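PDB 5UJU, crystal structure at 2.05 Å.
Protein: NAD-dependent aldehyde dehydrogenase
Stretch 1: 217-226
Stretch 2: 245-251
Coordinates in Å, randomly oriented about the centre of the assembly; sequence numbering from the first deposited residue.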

# COMPACT_ATOMS: atom_id res chain seq x y z
N PRO A 217 -2.48 -16.91 -17.64
CA PRO A 217 -1.88 -17.44 -16.40
C PRO A 217 -0.53 -16.81 -16.07
O PRO A 217 -0.29 -16.45 -14.90
N THR A 218 0.36 -16.66 -17.06
CA THR A 218 1.65 -16.04 -16.76
C THR A 218 1.57 -14.52 -16.78
O THR A 218 2.16 -13.85 -15.93
N TRP A 219 0.87 -13.94 -17.75
CA TRP A 219 0.85 -12.48 -17.87
C TRP A 219 0.22 -11.84 -16.64
O TRP A 219 0.74 -10.85 -16.11
N ASN A 220 -0.90 -12.39 -16.18
CA ASN A 220 -1.51 -11.91 -14.94
C ASN A 220 -0.84 -12.49 -13.70
O ASN A 220 -0.84 -11.82 -12.66
N GLY A 221 -0.30 -13.70 -13.77
CA GLY A 221 0.28 -14.30 -12.57
C GLY A 221 1.67 -13.82 -12.23
O GLY A 221 2.01 -13.68 -11.05
N TYR A 222 2.49 -13.55 -13.25
CA TYR A 222 3.89 -13.19 -12.99
C TYR A 222 4.07 -11.94 -12.14
O TYR A 222 4.99 -11.94 -11.30
N PRO A 223 3.32 -10.83 -12.34
CA PRO A 223 3.62 -9.63 -11.53
C PRO A 223 3.55 -9.87 -10.03
O PRO A 223 4.44 -9.43 -9.31
N GLY A 224 2.52 -10.57 -9.54
CA GLY A 224 2.46 -10.87 -8.12
C GLY A 224 3.54 -11.85 -7.67
O GLY A 224 4.14 -11.68 -6.61
N LEU A 225 3.79 -12.89 -8.47
CA LEU A 225 4.79 -13.89 -8.11
C LEU A 225 6.17 -13.27 -7.93
O LEU A 225 6.85 -13.50 -6.92
N PHE A 226 6.59 -12.44 -8.89
CA PHE A 226 7.93 -11.88 -8.86
C PHE A 226 8.03 -10.64 -7.97
O PHE A 226 9.11 -10.38 -7.43
N LEU A 245 -0.44 -25.93 -16.32
CA LEU A 245 0.86 -26.24 -16.92
C LEU A 245 1.76 -25.02 -17.10
O LEU A 245 2.95 -25.13 -16.77
N PRO A 246 1.29 -23.87 -17.61
CA PRO A 246 2.21 -22.72 -17.74
C PRO A 246 2.83 -22.30 -16.42
O PRO A 246 4.00 -21.91 -16.41
N LEU A 247 2.08 -22.34 -15.32
CA LEU A 247 2.66 -21.98 -14.03
C LEU A 247 3.43 -23.13 -13.40
O LEU A 247 4.35 -22.88 -12.62
N ALA A 248 3.09 -24.38 -13.72
CA ALA A 248 3.89 -25.51 -13.24
C ALA A 248 5.29 -25.47 -13.82
O ALA A 248 6.28 -25.66 -13.11
N ILE A 249 5.39 -25.21 -15.13
CA ILE A 249 6.69 -25.01 -15.77
C ILE A 249 7.43 -23.87 -15.10
O ILE A 249 8.63 -23.97 -14.82
N THR A 250 6.72 -22.76 -14.83
CA THR A 250 7.32 -21.60 -14.18
C THR A 250 7.87 -21.95 -12.79
O THR A 250 9.01 -21.60 -12.44
N VAL A 251 7.06 -22.63 -11.98
CA VAL A 251 7.51 -23.02 -10.65
C VAL A 251 8.73 -23.94 -10.74
O VAL A 251 9.69 -23.78 -9.99

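A single polar pair sits in an otherwise apolar seam: the phenol oxygen of Y222 approaches the hydroxyl of T250, with OH and OG1 2.7 Å apart. This is the one possible hydrogen bond between the two helices, and T250 shows how a polar group can be carried into a buried contact without being left unsatisfied. The T250 side chain, in the m rotamer, points toward the other helix, yet its OG1 also donates to the carbonyl O of P246 one turn earlier, at 2.8 Å. That bond ties the hydroxyl to its own backbone and uses its proton, leaving OG1 able to accept from Y222. Y222 OH is thus the potential donor to T250 OG1, though its proton has another acceptor within reach.

Y222 illustrates a second principle, that the direction of the CA-to-CB bond does not fix where a long side chain ends. The bond points sideways, but with chi1 at -80° (m) the ring reaches across so that its end comes close to the neighbouring helix. Both partners lie at the edge of the ring, near its plane: T250 OG1, and CD2 of L247, which is 4.1 Å from Y222 CE1.

L247 behaves likewise. Its CA-to-CB bond is directed sideways, while the m,t rotamer extends the branched end into the seam, where the residue has the largest area covered by the opposing stretch. L247 CD1 lies 3.9 Å from the carbonyl O of P217 and 4.2 Å from P217 CB, whereas L247 CD2 meets the tyrosine edge and stands 4.4 Å from T218 CG2. G221 has no side chain, and its CA stays 5.1 Å from L247 CD2.

The beginning of the contact is built from rings and a methyl. P217 and P246 both point toward the partner helix, and their CG atoms meet at 3.9 Å. T218, in the p rotamer, places CG2 4.0 Å from P246 CB and 4.1 Å from T250 OG1, while its own hydroxyl is satisfied elsewhere in the structure. Further along, L225 points in with a t,p rotamer and brings CD2 to 4.0 Å from T250 CG2. T250 CG2 thus packs against both L225 and the Y222 ring, at 3.5 Å from Y222 CE1, while T250 OG1 faces the Y222 hydroxyl.

The helices run in broadly the same direction, at 41°, with axes 9.8 Å apart at closest approach. W219, N220 and P223 on one helix, and L245 and A248 on the other, take no part; the 323 Å² of buried surface comes mainly from the residues described above.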

# COMPACT_ATOMS: atom_id res chain seq x y z
CB PRO A 217 -1.76 -18.95 -16.68
CG PRO A 217 -1.73 -19.06 -18.19
CD PRO A 217 -2.62 -17.94 -18.68
CB THR A 218 2.71 -16.55 -17.73
OG1 THR A 218 2.31 -16.29 -19.08
CG2 THR A 218 2.93 -18.06 -17.55
CB TRP A 219 0.09 -12.05 -19.12
CG TRP A 219 0.35 -10.61 -19.52
CD1 TRP A 219 1.26 -10.16 -20.43
CD2 TRP A 219 -0.35 -9.45 -19.04
NE1 TRP A 219 1.18 -8.79 -20.55
CE2 TRP A 219 0.21 -8.33 -19.71
CE3 TRP A 219 -1.38 -9.24 -18.12
CZ2 TRP A 219 -0.23 -7.02 -19.47
CZ3 TRP A 219 -1.82 -7.94 -17.89
CH2 TRP A 219 -1.24 -6.85 -18.56
CB ASN A 220 -3.01 -12.23 -14.91
CG ASN A 220 -3.82 -11.32 -15.82
OD1 ASN A 220 -4.54 -11.78 -16.70
ND2 ASN A 220 -3.71 -10.02 -15.60
CB TYR A 222 4.67 -13.01 -14.30
CG TYR A 222 5.11 -14.30 -14.92
CD1 TYR A 222 4.67 -15.52 -14.44
CD2 TYR A 222 5.95 -14.29 -16.02
CE1 TYR A 222 5.08 -16.72 -15.04
CE2 TYR A 222 6.35 -15.46 -16.62
CZ TYR A 222 5.92 -16.67 -16.12
OH TYR A 222 6.34 -17.82 -16.73
CB PRO A 223 2.56 -8.62 -12.01
CG PRO A 223 2.29 -9.03 -13.44
CD PRO A 223 2.32 -10.54 -13.39
CB LEU A 225 4.82 -14.98 -9.18
CG LEU A 225 6.01 -15.96 -9.25
CD1 LEU A 225 6.19 -16.73 -7.94
CD2 LEU A 225 5.82 -16.92 -10.43
CB PHE A 226 8.39 -11.60 -10.29
CG PHE A 226 8.75 -12.85 -11.02
CD1 PHE A 226 10.00 -13.44 -10.84
CD2 PHE A 226 7.81 -13.51 -11.80
CE1 PHE A 226 10.32 -14.63 -11.47
CE2 PHE A 226 8.14 -14.71 -12.44
CZ PHE A 226 9.40 -15.26 -12.27
CB LEU A 245 0.66 -26.96 -18.26
CG LEU A 245 1.97 -27.51 -18.86
CD1 LEU A 245 2.65 -28.46 -17.85
CD2 LEU A 245 1.79 -28.21 -20.20
CB PRO A 246 1.31 -21.61 -18.34
CG PRO A 246 0.24 -22.34 -19.04
CD PRO A 246 -0.03 -23.57 -18.21
CB LEU A 247 1.58 -21.48 -13.08
CG LEU A 247 1.09 -20.09 -13.52
CD1 LEU A 247 -0.21 -19.74 -12.81
CD2 LEU A 247 2.16 -19.01 -13.28
CB ALA A 248 3.21 -26.83 -13.59
CB ILE A 249 6.51 -24.75 -17.28
CG1 ILE A 249 5.94 -25.97 -17.99
CG2 ILE A 249 7.83 -24.32 -17.92
CD1 ILE A 249 5.47 -25.64 -19.41
CB THR A 250 6.29 -20.47 -14.07
OG1 THR A 250 5.82 -20.09 -15.38
CG2 THR A 250 6.93 -19.26 -13.42
CB VAL A 251 6.36 -23.67 -9.87
CG1 VAL A 251 6.92 -24.32 -8.60
CG2 VAL A 251 5.29 -22.62 -9.52